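Local coordinates for protein dextranase (Pseudarthrobacter oxydans, PDB 6NZS) that catalyses the endohydrolysis of (1->6)-alpha-D-glucosidic linkages within dextran chains, at residues D242-L247 / N297-L302; A293-N298 / S311-L316; N354-K359 / T378-F383; T399-V404 / N427-T432; Y550-E555 / H567-I572. One frame throughout, in Å; residues are numbered along the deposited sequence.

How the contacts relate
Contacts 3 and 4 lie side by side in the body of the parallel beta-helix, their centres 10 Å apart, and they share a seam: residues 378-383 pair with 354-359 on one flank and with 399-404 on the other. The Asn-381 OD1 to Asn-402 ND2 distance across that seam is 2.8 Å. Contacts 1 and 2 overlap at Asn-297 and Asn-298, with centres 5 Å apart; contact 1 ties a long loop to the residues before strand 245-247, and contact 2 fastens that loop on itself. The nearest atoms of contacts 2 and 3 are about 5 Å apart, without touching. Contact 5 lies on the far side of the molecule, its centre 47 Å from that of contact 1.

Contact 1 (D242-L247 / N297-L302); sequences DYHAVL and NNYNHL
Tyr-299 projects from a type I' beta turn, Asn-297 to Asn-300, and its hydroxyl reaches His-244 on the approach to strand 245-247, one of the parallel strands of the beta-helix. The close-packed part is the phenol. One face of the ring lies on the backbone of 242-243, with Asp-242 C 3.6 Å above the ring plane of Tyr-299 and over its centre. The flat tyrosine suits this place because it can lie against a peptide and still carry a polar group at its far end. His-244 CG sits between its own N and carbonyl carbon (chi1 72°), a start from which ND1 can meet the hydroxyl; the ring planes stand 69° apart. The histidine packs on Tyr-289 and is buried, so its ring nitrogen needs a partner, which the hydroxyl supplies.

The other side is loose and faces solvent. The carboxylate of Asp-242 leads away from the turn, and Asp-242 CB comes no nearer than 4.4 Å to Tyr-299 CB. Asn-298 is likewise exposed, a residue type that tolerates the positive phi of this turn. At the buried end, His-244 ND1 lies in the plane of the Tyr-299 ring, a very short 2.5 Å from Tyr-299 OH; either could be the donor.

Contact 2 (A293-N298 / S311-L316); sequences ADTNNN and SCVKML
Ser-311 O is gripped twice by Thr-295, at 2.7 Å from Thr-295 OG1, which lies in the carbonyl plane on a lone pair, and at 3.0 Å from Thr-295 N, which is tilted out of that plane. Threonine suits the site because its hydroxyl and its amide can serve one acceptor together. Asp-294 OD1 is also doubly held: Ser-311 OG donates from one face of the carboxylate at 3.1 Å, and Asn-296 N donates to the same oxygen from the opposite face at 3.0 Å. An alanine in place of Asp-294 would probably leave the Asn-296 amide and the Ser-311 hydroxyl without their acceptor and let the turn relax. Farther along, Val-313 N gives a nearly straight bond of 2.9 Å to Ala-293 O, and a water donates to both Ala-293 O and Val-313 O.

Around this polar centre the packing is modest. Val-313 CG2 lies 3.9 Å from Thr-295 CG2 and also meets Ala-293 CB, small apolar groups suited to backbones this close. Cys-312, bridged to Asp-294 through the backbone, is tied by a disulfide to Cys-308. The whole is an Asx turn at Asp-294 beside a single beta bridge, fastening the long loop between strands 283-285 and 316-320.

Contact 3 (N354-K359 / T378-F383); sequences NVENYK and TMKNTF
Residues 354-356 and 378-380 run parallel, their short axes 4.7 Å apart and inclined by only 7°, in exact register from Asn-354 with Thr-378 to Lys-359 with Phe-383. Val-355 gives and takes in the usual parallel manner: its N donates to Thr-378 O, and its O accepts from Lys-380 N. The ladder then turns a corner, where Asn-357 and Asn-381 both adopt left-handed backbone angles, a conformation that asparagine tolerates well. Asn-357 N still reaches Lys-380 O at 3.2 Å, and Phe-383 N to Tyr-358 O at 3.1 Å resumes the pairing beyond it.

On one face, Val-355 and Met-379 lie side by side, with Val-355 CB 3.8 Å from Met-379 CG, apolar types suited to a buried side. On the other, Glu-356 and Lys-380 both hold CG between backbone N and carbonyl carbon (chi1 63° and 59°), which starts the two extended chains off alike; Glu-356 OE1 to Lys-380 NZ, at 4.0 Å, is a long salt bridge. At the corner the side chains of Asn-357 and Asn-381 also lie alongside each other, their amide planes steeply inclined. A water joins them, donating at 2.6 Å to Asn-357 OD1 and accepting at 2.7 Å from Asn-381 ND2. Asn-357 ND2 is taken by Glu-191 and the carbonyl of Ala-142, and Asn-381 OD1 binds Asn-402, the next rung of what resembles the asparagine ladder of parallel beta-helices.

Strand 325-335 flanks this pair beyond 354-359 and strand 398-407 beyond 378-383, while Arg-145 of strand 144-150 packs against the corner and Arg-201 of helix 196-202 pairs with Glu-356 OE2.

Contact 4 (T399-V404 / N427-T432); sequences TIDNTV and NVTNTT
Asn-427 starts the pairing with its carbonyl, which accepts from Ile-400 N at 2.8 Å. Val-428 turns to the buried face, where its CG2 lies 4.1 Å from Ile-400 CD1; the two branched apolar chains run side by side the same way, suiting the buried interior, and Met-393 packs on both.

Thr-429 returns to the opposite face. Its N donates to Ile-400 O, and its OG1 donates to Asp-401 OD1 at 2.7 Å from the anti side, somewhat out of the carboxylate plane. Asp-401 CG, anti to its backbone N (chi1 -176°), starts the carboxylate toward a place where one oxygen, OD1, can accept from two donors. Asn-402 N bonds to Thr-429 O. These rungs belong to the right-handed parallel beta-helix of the family 49 hydrolases, the two strands lying on successive coils.

Asn-430, with left-handed backbone angles that suit asparagine, aims ND2 at the syn lone pair of Asp-401 OD1, 2.9 Å away, although carboxylate and amide planes stand 77° apart. Its OD1 is taken by Asn-478, and its O accepts from Thr-403 N. An alanine in place of Asp-401 would probably leave the Thr-429 hydroxyl and Asn-430 ND2 without their common acceptor.

Thr-431 goes back to the buried face, where one water lies 2.8 Å from Thr-431 OG1 and 2.6 Å from Thr-403 OG1. Finally Thr-432 N donates to Thr-403 O at 2.9 Å.

Contact 5 (Y550-E555 / H567-I572); sequences YSVGGE and HQLGRI
Tyr-550 and Leu-569 each hold CG anti to the backbone N, at chi1 165° and -179° respectively, which carries CG out toward the other segment. Tyr-550 OH donates to Gly-570 O at 2.7 Å, tilted somewhat from the carbonyl plane. The edge of the same ring meets an apolar neighbour, Ile-572 CD1 lying in its plane 4.0 Å from Tyr-550 CE2. A tyrosine suits this spot, since its rim accepts hydrocarbon while its end satisfies a buried carbonyl.

Leu-569 divides its two methyls. CD1 packs 3.8 Å from Val-552 CG1, whereas CD2 comes within 3.6 Å of Glu-555 CD and also touches Val-552 O. The extended glutamate crosses the leucine obliquely, its OE2 being bonded to Asn-563. Val-552 and Glu-555 close a type I' turn through Gly-553 and Gly-554; at Gly-554 a beta carbon would jam against the carbonyl oxygen of Gly-553. Facing it, a type I turn from Gln-568 to Arg-571 presents Leu-569, and Arg-571 NH1 braces that turn on Gln-568 O at 2.9 Å.

The contact thus joins the end of strand 545-552, on the last coils of the beta-helix, to the loop before strand 582-585. Its chemistry is mostly apolar, with a single hydrogen bond across it, which implies that one directional bond pins the tyrosine to the Gly-570 carbonyl while Leu-569 contributes the largest single share of the packing.

Contact 1 (D242-L247 / N297-L302)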
# COMPACT_ATOMS: atom_id res chain seq x y z
N ASP A 242 4.08 21.89 10.80
CA ASP A 242 4.31 21.91 12.24
C ASP A 242 3.02 21.75 13.05
O ASP A 242 2.94 22.20 14.19
CB ASP A 242 5.07 23.16 12.67
CG ASP A 242 4.35 24.45 12.29
OD1 ASP A 242 3.36 24.41 11.54
OD2 ASP A 242 4.78 25.53 12.77
N TYR A 243 2.02 21.09 12.46
CA TYR A 243 0.78 20.81 13.17
C TYR A 243 0.11 19.62 12.51
O TYR A 243 0.16 19.48 11.29
CB TYR A 243 -0.17 22.02 13.12
CG TYR A 243 -1.61 21.73 13.53
CD1 TYR A 243 -1.99 21.72 14.87
CD2 TYR A 243 -2.59 21.49 12.57
CE1 TYR A 243 -3.30 21.46 15.24
CE2 TYR A 243 -3.91 21.23 12.94
CZ TYR A 243 -4.26 21.22 14.27
OH TYR A 243 -5.57 20.96 14.62
N HIS A 244 -0.48 18.76 13.33
CA HIS A 244 -1.46 17.80 12.87
C HIS A 244 -2.64 17.84 13.83
O HIS A 244 -2.50 18.26 14.99
CB HIS A 244 -0.89 16.38 12.72
CG HIS A 244 -0.61 15.68 14.01
ND1 HIS A 244 0.06 16.27 15.06
CD2 HIS A 244 -0.88 14.41 14.41
CE1 HIS A 244 0.18 15.41 16.05
NE2 HIS A 244 -0.38 14.27 15.68
N ALA A 245 -3.80 17.43 13.34
CA ALA A 245 -5.06 17.59 14.07
C ALA A 245 -5.16 16.50 15.14
O ALA A 245 -5.28 15.31 14.82
CB ALA A 245 -6.23 17.52 13.11
N VAL A 246 -5.11 16.91 16.40
CA VAL A 246 -5.31 16.02 17.54
C VAL A 246 -6.72 16.31 18.04
O VAL A 246 -6.97 17.35 18.65
CB VAL A 246 -4.25 16.25 18.62
CG1 VAL A 246 -4.47 15.32 19.81
CG2 VAL A 246 -2.84 16.04 18.03
N LEU A 247 -7.64 15.39 17.76
CA LEU A 247 -9.07 15.67 17.77
C LEU A 247 -9.67 15.50 19.16
O LEU A 247 -9.29 14.58 19.90
CB LEU A 247 -9.81 14.76 16.78
CG LEU A 247 -9.39 14.96 15.32
CD1 LEU A 247 -10.04 13.93 14.41
CD2 LEU A 247 -9.71 16.37 14.84
N ASN A 297 9.81 16.68 18.95
CA ASN A 297 10.86 17.58 18.47
C ASN A 297 10.27 18.71 17.64
O ASN A 297 10.87 19.14 16.65
CB ASN A 297 11.92 16.80 17.68
CG ASN A 297 13.19 17.61 17.47
OD1 ASN A 297 13.41 18.63 18.12
ND2 ASN A 297 14.03 17.15 16.55
N ASN A 298 9.10 19.21 18.03
CA ASN A 298 8.45 20.33 17.34
C ASN A 298 8.14 20.03 15.88
O ASN A 298 8.15 20.94 15.04
CB ASN A 298 9.25 21.63 17.46
CG ASN A 298 9.40 22.10 18.90
OD1 ASN A 298 8.57 21.81 19.75
ND2 ASN A 298 10.47 22.84 19.16
N TYR A 299 7.89 18.77 15.54
CA TYR A 299 7.63 18.30 14.18
C TYR A 299 8.88 18.32 13.30
O TYR A 299 8.80 17.98 12.11
CB TYR A 299 6.48 19.04 13.47
CG TYR A 299 5.13 18.81 14.10
CD1 TYR A 299 4.76 19.48 15.26
CD2 TYR A 299 4.22 17.93 13.52
CE1 TYR A 299 3.52 19.27 15.83
CE2 TYR A 299 2.98 17.71 14.09
CZ TYR A 299 2.64 18.39 15.24
OH TYR A 299 1.40 18.18 15.81
N ASN A 300 10.03 18.73 13.83
CA ASN A 300 11.26 18.60 13.07
C ASN A 300 11.69 17.14 13.03
O ASN A 300 11.15 16.28 13.74
CB ASN A 300 12.36 19.46 13.69
CG ASN A 300 12.01 20.93 13.69
OD1 ASN A 300 11.99 21.58 14.74
ND2 ASN A 300 11.72 21.47 12.51
N HIS A 301 12.67 16.85 12.17
CA HIS A 301 13.14 15.48 12.02
C HIS A 301 13.66 14.93 13.35
O HIS A 301 14.21 15.65 14.18
CB HIS A 301 14.23 15.41 10.95
CG HIS A 301 14.86 14.06 10.84
ND1 HIS A 301 14.24 13.01 10.21
CD2 HIS A 301 16.05 13.59 11.28
CE1 HIS A 301 15.02 11.94 10.27
NE2 HIS A 301 16.13 12.27 10.92
N LEU A 302 13.48 13.62 13.51
CA LEU A 302 13.86 12.89 14.72
C LEU A 302 15.30 13.19 15.15
O LEU A 302 16.23 13.14 14.34
CB LEU A 302 13.74 11.40 14.40
CG LEU A 302 14.23 10.39 15.42
CD1 LEU A 302 13.33 10.47 16.64
CD2 LEU A 302 14.21 9.01 14.79

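Contact 2 (A293-N298 / S311-L316)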
# COMPACT_ATOMS: atom_id res chain seq x y z
N ALA A 293 9.03 13.13 10.96
CA ALA A 293 8.61 14.30 11.71
C ALA A 293 8.17 13.89 13.11
O ALA A 293 7.23 13.11 13.27
CB ALA A 293 7.46 15.00 10.98
N ASP A 294 8.89 14.37 14.13
CA ASP A 294 8.73 13.91 15.50
C ASP A 294 7.95 14.94 16.30
O ASP A 294 8.34 16.11 16.37
CB ASP A 294 10.10 13.67 16.14
CG ASP A 294 10.02 12.83 17.41
OD1 ASP A 294 8.91 12.60 17.93
OD2 ASP A 294 11.09 12.39 17.90
N THR A 295 6.83 14.51 16.89
CA THR A 295 6.06 15.41 17.75
C THR A 295 6.83 15.76 19.03
O THR A 295 6.57 16.83 19.60
CB THR A 295 4.68 14.82 18.07
OG1 THR A 295 4.81 13.55 18.71
CG2 THR A 295 3.86 14.66 16.78
N ASN A 296 7.77 14.92 19.45
CA ASN A 296 8.65 15.24 20.57
C ASN A 296 9.69 16.30 20.22
O ASN A 296 10.40 16.77 21.12
CB ASN A 296 9.38 13.99 21.05
CG ASN A 296 8.48 13.02 21.79
OD1 ASN A 296 7.44 13.41 22.33
ND2 ASN A 296 8.89 11.75 21.84
N ASN A 297 9.81 16.68 18.95
CA ASN A 297 10.86 17.58 18.47
C ASN A 297 10.27 18.71 17.64
O ASN A 297 10.87 19.14 16.65
CB ASN A 297 11.92 16.80 17.68
CG ASN A 297 13.19 17.61 17.47
OD1 ASN A 297 13.41 18.63 18.12
ND2 ASN A 297 14.03 17.15 16.55
N ASN A 298 9.10 19.21 18.03
CA ASN A 298 8.45 20.33 17.34
C ASN A 298 8.14 20.03 15.88
O ASN A 298 8.15 20.94 15.04
CB ASN A 298 9.25 21.63 17.46
CG ASN A 298 9.40 22.10 18.90
OD1 ASN A 298 8.57 21.81 19.75
ND2 ASN A 298 10.47 22.84 19.16
N SER A 311 6.08 8.33 18.49
CA SER A 311 6.01 9.78 18.54
C SER A 311 6.10 10.47 17.18
O SER A 311 5.81 11.67 17.08
CB SER A 311 7.10 10.36 19.45
OG SER A 311 8.36 9.81 19.13
N CYS A 312 6.49 9.76 16.13
CA CYS A 312 6.50 10.39 14.82
C CYS A 312 5.09 10.48 14.27
O CYS A 312 4.23 9.64 14.57
CB CYS A 312 7.42 9.63 13.87
SG CYS A 312 9.11 10.23 14.01
N VAL A 313 4.85 11.52 13.46
CA VAL A 313 3.52 11.78 12.91
C VAL A 313 3.04 10.57 12.11
O VAL A 313 3.73 10.08 11.22
CB VAL A 313 3.54 13.04 12.04
CG1 VAL A 313 2.19 13.23 11.33
CG2 VAL A 313 3.88 14.26 12.88
N LYS A 314 1.85 10.09 12.45
CA LYS A 314 1.15 9.06 11.70
C LYS A 314 0.04 9.74 10.91
O LYS A 314 -0.50 10.77 11.33
CB LYS A 314 0.55 8.03 12.65
CG LYS A 314 1.51 7.57 13.75
CD LYS A 314 2.65 6.73 13.18
CE LYS A 314 3.35 5.91 14.28
NZ LYS A 314 3.90 6.79 15.36
N MET A 315 -0.29 9.18 9.75
CA MET A 315 -1.35 9.82 8.97
C MET A 315 -2.70 9.68 9.66
O MET A 315 -3.50 10.63 9.67
CB MET A 315 -1.39 9.27 7.54
CG MET A 315 -0.13 9.61 6.71
SD MET A 315 0.18 11.38 6.52
CE MET A 315 -1.25 11.86 5.55
N LEU A 316 -2.96 8.52 10.26
CA LEU A 316 -4.19 8.25 11.00
C LEU A 316 -3.83 7.45 12.24
O LEU A 316 -3.15 6.42 12.16
CB LEU A 316 -5.17 7.44 10.15
CG LEU A 316 -5.73 8.14 8.91
CD1 LEU A 316 -6.47 7.13 8.05
CD2 LEU A 316 -6.61 9.32 9.29
O HOH W 1 6.53 11.46 10.81

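Contact 3 (N354-K359 / T378-F383)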
# COMPACT_ATOMS: atom_id res chain seq x y z
N ASN A 354 -13.46 -1.72 9.57
CA ASN A 354 -14.12 -2.06 8.32
C ASN A 354 -13.55 -1.10 7.29
O ASN A 354 -13.98 0.06 7.20
CB ASN A 354 -15.64 -1.90 8.46
CG ASN A 354 -16.39 -2.21 7.18
OD1 ASN A 354 -15.83 -2.73 6.23
ND2 ASN A 354 -17.67 -1.86 7.16
N VAL A 355 -12.57 -1.58 6.51
CA VAL A 355 -11.79 -0.76 5.60
C VAL A 355 -12.22 -1.09 4.17
O VAL A 355 -12.24 -2.27 3.80
CB VAL A 355 -10.29 -1.01 5.77
CG1 VAL A 355 -9.49 -0.08 4.88
CG2 VAL A 355 -9.87 -0.84 7.23
N GLU A 356 -12.53 -0.08 3.38
CA GLU A 356 -12.85 -0.38 1.98
C GLU A 356 -12.57 0.83 1.09
O GLU A 356 -12.75 1.98 1.50
CB GLU A 356 -14.28 -0.85 1.79
CG GLU A 356 -15.31 0.15 2.15
CD GLU A 356 -16.57 -0.53 2.65
OE1 GLU A 356 -16.97 -1.57 2.09
OE2 GLU A 356 -17.15 -0.02 3.61
N ASN A 357 -12.14 0.53 -0.13
CA ASN A 357 -11.96 1.56 -1.15
C ASN A 357 -11.01 2.65 -0.67
O ASN A 357 -11.25 3.85 -0.85
CB ASN A 357 -13.30 2.09 -1.66
CG ASN A 357 -14.07 1.01 -2.38
OD1 ASN A 357 -14.72 0.18 -1.74
ND2 ASN A 357 -13.93 0.97 -3.70
N TYR A 358 -9.92 2.19 -0.05
CA TYR A 358 -8.91 3.01 0.60
C TYR A 358 -7.62 2.83 -0.18
O TYR A 358 -7.33 1.72 -0.67
CB TYR A 358 -8.74 2.48 2.03
CG TYR A 358 -7.56 3.01 2.79
CD1 TYR A 358 -7.65 4.19 3.52
CD2 TYR A 358 -6.37 2.30 2.82
CE1 TYR A 358 -6.57 4.67 4.24
CE2 TYR A 358 -5.28 2.78 3.54
CZ TYR A 358 -5.39 3.96 4.24
OH TYR A 358 -4.32 4.43 4.96
N LYS A 359 -6.86 3.91 -0.34
CA LYS A 359 -5.65 3.88 -1.15
C LYS A 359 -4.51 4.61 -0.44
O LYS A 359 -4.72 5.60 0.26
CB LYS A 359 -5.83 4.54 -2.52
CG LYS A 359 -7.03 4.04 -3.31
CD LYS A 359 -8.27 4.92 -3.04
CE LYS A 359 -9.52 4.32 -3.57
NZ LYS A 359 -10.62 5.27 -3.31
N THR A 378 -12.05 -6.35 8.77
CA THR A 378 -12.12 -6.71 7.36
C THR A 378 -11.63 -5.54 6.52
O THR A 378 -11.80 -4.37 6.89
CB THR A 378 -13.55 -7.03 6.95
OG1 THR A 378 -14.37 -5.87 7.14
CG2 THR A 378 -14.12 -8.16 7.78
N MET A 379 -10.98 -5.87 5.41
CA MET A 379 -10.57 -4.88 4.42
C MET A 379 -10.87 -5.41 3.04
O MET A 379 -10.59 -6.58 2.74
CB MET A 379 -9.08 -4.55 4.53
CG MET A 379 -8.61 -3.53 3.50
SD MET A 379 -6.99 -2.86 3.88
CE MET A 379 -5.92 -4.21 3.36
N LYS A 380 -11.44 -4.57 2.18
CA LYS A 380 -11.68 -4.97 0.80
C LYS A 380 -11.47 -3.80 -0.15
O LYS A 380 -11.73 -2.65 0.19
CB LYS A 380 -13.07 -5.58 0.60
CG LYS A 380 -14.21 -4.67 0.95
CD LYS A 380 -15.53 -5.44 0.86
CE LYS A 380 -16.72 -4.54 1.13
NZ LYS A 380 -17.95 -5.04 0.44
N ASN A 381 -11.00 -4.13 -1.36
CA ASN A 381 -11.02 -3.20 -2.48
C ASN A 381 -10.08 -2.02 -2.25
O ASN A 381 -10.54 -0.88 -2.16
CB ASN A 381 -12.45 -2.71 -2.77
CG ASN A 381 -13.46 -3.85 -2.84
OD1 ASN A 381 -13.14 -4.95 -3.29
ND2 ASN A 381 -14.70 -3.58 -2.42
N THR A 382 -8.78 -2.28 -2.19
CA THR A 382 -7.81 -1.27 -1.79
C THR A 382 -6.62 -1.26 -2.74
O THR A 382 -6.40 -2.21 -3.51
CB THR A 382 -7.29 -1.52 -0.37
OG1 THR A 382 -6.65 -2.80 -0.32
CG2 THR A 382 -8.41 -1.48 0.65
N PHE A 383 -5.86 -0.17 -2.69
CA PHE A 383 -4.59 -0.03 -3.40
C PHE A 383 -3.54 0.46 -2.42
O PHE A 383 -3.76 1.46 -1.72
CB PHE A 383 -4.70 0.99 -4.56
CG PHE A 383 -3.38 1.28 -5.23
CD1 PHE A 383 -2.92 0.47 -6.25
CD2 PHE A 383 -2.59 2.34 -4.81
CE1 PHE A 383 -1.68 0.72 -6.87
CE2 PHE A 383 -1.34 2.59 -5.41
CZ PHE A 383 -0.89 1.78 -6.44
O HOH W 2 -14.24 -4.16 4.66
O HOH W 3 -16.23 -1.82 -1.05

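Contact 4 (T399-V404 / N427-T432)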
# COMPACT_ATOMS: atom_id res chain seq x y z
N THR A 399 -9.71 -10.47 7.84
CA THR A 399 -10.05 -10.89 6.49
C THR A 399 -9.77 -9.76 5.52
O THR A 399 -10.21 -8.63 5.73
CB THR A 399 -11.53 -11.30 6.41
OG1 THR A 399 -11.78 -12.33 7.37
CG2 THR A 399 -11.88 -11.82 5.03
N ILE A 400 -9.01 -10.06 4.46
CA ILE A 400 -8.66 -9.08 3.42
C ILE A 400 -9.01 -9.67 2.07
O ILE A 400 -8.71 -10.83 1.79
CB ILE A 400 -7.15 -8.76 3.45
CG1 ILE A 400 -6.74 -8.17 4.80
CG2 ILE A 400 -6.79 -7.79 2.32
CD1 ILE A 400 -5.24 -7.93 4.93
N ASP A 401 -9.63 -8.85 1.20
CA ASP A 401 -9.88 -9.26 -0.18
C ASP A 401 -9.59 -8.12 -1.14
O ASP A 401 -9.89 -6.96 -0.84
CB ASP A 401 -11.33 -9.73 -0.39
CG ASP A 401 -11.56 -10.24 -1.80
OD1 ASP A 401 -10.87 -11.20 -2.20
OD2 ASP A 401 -12.41 -9.68 -2.51
N ASN A 402 -9.05 -8.47 -2.31
CA ASN A 402 -8.97 -7.55 -3.44
C ASN A 402 -8.04 -6.37 -3.17
O ASN A 402 -8.47 -5.21 -3.16
CB ASN A 402 -10.37 -7.08 -3.87
CG ASN A 402 -10.36 -6.35 -5.19
OD1 ASN A 402 -9.45 -6.53 -6.01
ND2 ASN A 402 -11.37 -5.52 -5.41
N THR A 403 -6.76 -6.67 -2.98
CA THR A 403 -5.73 -5.67 -2.70
C THR A 403 -4.78 -5.61 -3.88
O THR A 403 -4.18 -6.63 -4.25
CB THR A 403 -4.91 -6.05 -1.46
OG1 THR A 403 -5.77 -6.49 -0.39
CG2 THR A 403 -4.10 -4.87 -0.97
N VAL A 404 -4.63 -4.42 -4.46
CA VAL A 404 -3.64 -4.16 -5.50
C VAL A 404 -2.47 -3.45 -4.83
O VAL A 404 -2.67 -2.49 -4.09
CB VAL A 404 -4.25 -3.28 -6.61
CG1 VAL A 404 -3.19 -2.86 -7.62
CG2 VAL A 404 -5.40 -4.02 -7.31
N ASN A 427 -7.40 -14.61 6.80
CA ASN A 427 -7.73 -14.98 5.43
C ASN A 427 -7.47 -13.78 4.53
O ASN A 427 -8.11 -12.74 4.69
CB ASN A 427 -9.19 -15.41 5.31
CG ASN A 427 -9.47 -16.74 5.99
OD1 ASN A 427 -9.90 -16.78 7.15
ND2 ASN A 427 -9.22 -17.83 5.27
N VAL A 428 -6.56 -13.94 3.57
CA VAL A 428 -6.19 -12.88 2.64
C VAL A 428 -6.33 -13.42 1.22
O VAL A 428 -5.58 -14.31 0.82
CB VAL A 428 -4.75 -12.39 2.88
CG1 VAL A 428 -4.36 -11.31 1.86
CG2 VAL A 428 -4.55 -11.89 4.30
N THR A 429 -7.26 -12.85 0.46
CA THR A 429 -7.58 -13.37 -0.87
C THR A 429 -7.41 -12.30 -1.94
O THR A 429 -7.66 -11.11 -1.71
CB THR A 429 -9.00 -13.96 -0.91
OG1 THR A 429 -9.94 -12.97 -0.46
CG2 THR A 429 -9.09 -15.19 -0.02
N ASN A 430 -6.96 -12.73 -3.12
CA ASN A 430 -6.98 -11.90 -4.33
C ASN A 430 -6.10 -10.66 -4.19
O ASN A 430 -6.55 -9.51 -4.29
CB ASN A 430 -8.41 -11.57 -4.75
CG ASN A 430 -9.18 -12.82 -5.09
OD1 ASN A 430 -8.69 -13.64 -5.85
ND2 ASN A 430 -10.33 -13.00 -4.46
N THR A 431 -4.82 -10.92 -3.95
CA THR A 431 -3.78 -9.90 -3.86
C THR A 431 -3.03 -9.89 -5.18
O THR A 431 -2.65 -10.95 -5.68
CB THR A 431 -2.80 -10.24 -2.74
OG1 THR A 431 -3.52 -10.47 -1.51
CG2 THR A 431 -1.78 -9.13 -2.55
N THR A 432 -2.84 -8.71 -5.76
CA THR A 432 -2.00 -8.57 -6.95
C THR A 432 -0.90 -7.57 -6.64
O THR A 432 -1.17 -6.38 -6.43
CB THR A 432 -2.80 -8.13 -8.17
OG1 THR A 432 -3.91 -9.03 -8.35
CG2 THR A 432 -1.95 -8.19 -9.41
O HOH W 4 -5.85 -9.09 -0.89

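Contact 5 (Y550-E555 / H567-I572)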
# COMPACT_ATOMS: atom_id res chain seq x y z
N TYR A 550 2.04 -22.99 -6.01
CA TYR A 550 3.11 -22.01 -6.10
C TYR A 550 3.76 -22.17 -7.46
O TYR A 550 4.17 -23.27 -7.83
CB TYR A 550 4.11 -22.29 -4.97
CG TYR A 550 5.47 -21.62 -5.04
CD1 TYR A 550 5.64 -20.35 -5.58
CD2 TYR A 550 6.60 -22.27 -4.55
CE1 TYR A 550 6.88 -19.75 -5.63
CE2 TYR A 550 7.84 -21.69 -4.59
CZ TYR A 550 7.98 -20.43 -5.14
OH TYR A 550 9.23 -19.85 -5.18
N SER A 551 3.81 -21.09 -8.24
CA SER A 551 4.33 -21.20 -9.60
C SER A 551 5.26 -20.04 -9.92
O SER A 551 5.11 -18.93 -9.39
CB SER A 551 3.21 -21.27 -10.65
OG SER A 551 2.48 -20.05 -10.74
N VAL A 552 6.23 -20.32 -10.79
CA VAL A 552 7.14 -19.32 -11.33
C VAL A 552 7.14 -19.48 -12.84
O VAL A 552 7.35 -20.59 -13.34
CB VAL A 552 8.57 -19.49 -10.79
CG1 VAL A 552 9.43 -18.33 -11.25
CG2 VAL A 552 8.57 -19.59 -9.25
N GLY A 553 6.87 -18.39 -13.56
CA GLY A 553 6.83 -18.47 -15.01
C GLY A 553 5.80 -19.44 -15.54
O GLY A 553 5.96 -19.98 -16.64
N GLY A 554 4.74 -19.69 -14.77
CA GLY A 554 3.69 -20.61 -15.16
C GLY A 554 3.92 -22.06 -14.76
O GLY A 554 2.99 -22.87 -14.90
N GLU A 555 5.10 -22.41 -14.25
CA GLU A 555 5.41 -23.78 -13.88
C GLU A 555 5.18 -23.96 -12.38
O GLU A 555 5.77 -23.25 -11.57
CB GLU A 555 6.86 -24.11 -14.24
CG GLU A 555 7.30 -25.51 -13.81
CD GLU A 555 8.71 -25.86 -14.27
OE1 GLU A 555 9.12 -25.42 -15.36
OE2 GLU A 555 9.40 -26.58 -13.53
N HIS A 567 18.63 -24.08 -5.70
CA HIS A 567 19.26 -23.86 -6.99
C HIS A 567 18.35 -24.21 -8.16
O HIS A 567 18.80 -24.18 -9.31
CB HIS A 567 20.54 -24.71 -7.09
CG HIS A 567 20.29 -26.18 -6.92
ND1 HIS A 567 20.05 -27.02 -7.98
CD2 HIS A 567 20.23 -26.94 -5.80
CE1 HIS A 567 19.86 -28.25 -7.53
NE2 HIS A 567 19.96 -28.23 -6.21
N GLN A 568 17.10 -24.55 -7.88
CA GLN A 568 16.10 -24.89 -8.88
C GLN A 568 15.07 -23.77 -8.97
O GLN A 568 15.17 -22.75 -8.28
CB GLN A 568 15.44 -26.23 -8.54
CG GLN A 568 16.48 -27.34 -8.27
CD GLN A 568 15.87 -28.70 -8.01
OE1 GLN A 568 14.93 -28.84 -7.22
NE2 GLN A 568 16.40 -29.73 -8.67
N LEU A 569 14.07 -23.97 -9.83
CA LEU A 569 13.12 -22.90 -10.13
C LEU A 569 12.42 -22.39 -8.87
O LEU A 569 12.18 -21.18 -8.74
CB LEU A 569 12.10 -23.38 -11.16
CG LEU A 569 11.05 -22.35 -11.58
CD1 LEU A 569 11.70 -21.15 -12.30
CD2 LEU A 569 10.00 -23.00 -12.47
N GLY A 570 12.07 -23.28 -7.93
CA GLY A 570 11.31 -22.84 -6.77
C GLY A 570 12.11 -22.06 -5.75
O GLY A 570 11.52 -21.32 -4.94
N ARG A 571 13.43 -22.20 -5.75
CA ARG A 571 14.32 -21.45 -4.87
C ARG A 571 14.06 -21.74 -3.39
O ARG A 571 14.36 -20.92 -2.52
CB ARG A 571 14.28 -19.94 -5.13
CG ARG A 571 14.52 -19.51 -6.58
CD ARG A 571 15.99 -19.64 -7.00
NE ARG A 571 16.30 -18.79 -8.15
CZ ARG A 571 16.20 -19.16 -9.42
NH1 ARG A 571 15.78 -20.38 -9.75
NH2 ARG A 571 16.51 -18.31 -10.39
N ILE A 572 13.52 -22.91 -3.07
CA ILE A 572 13.14 -23.23 -1.69
C ILE A 572 14.36 -23.76 -0.95
O ILE A 572 14.86 -24.85 -1.25
CB ILE A 572 11.97 -24.21 -1.62
CG1 ILE A 572 10.69 -23.55 -2.15
CG2 ILE A 572 11.75 -24.70 -0.19
CD1 ILE A 572 9.53 -24.52 -2.35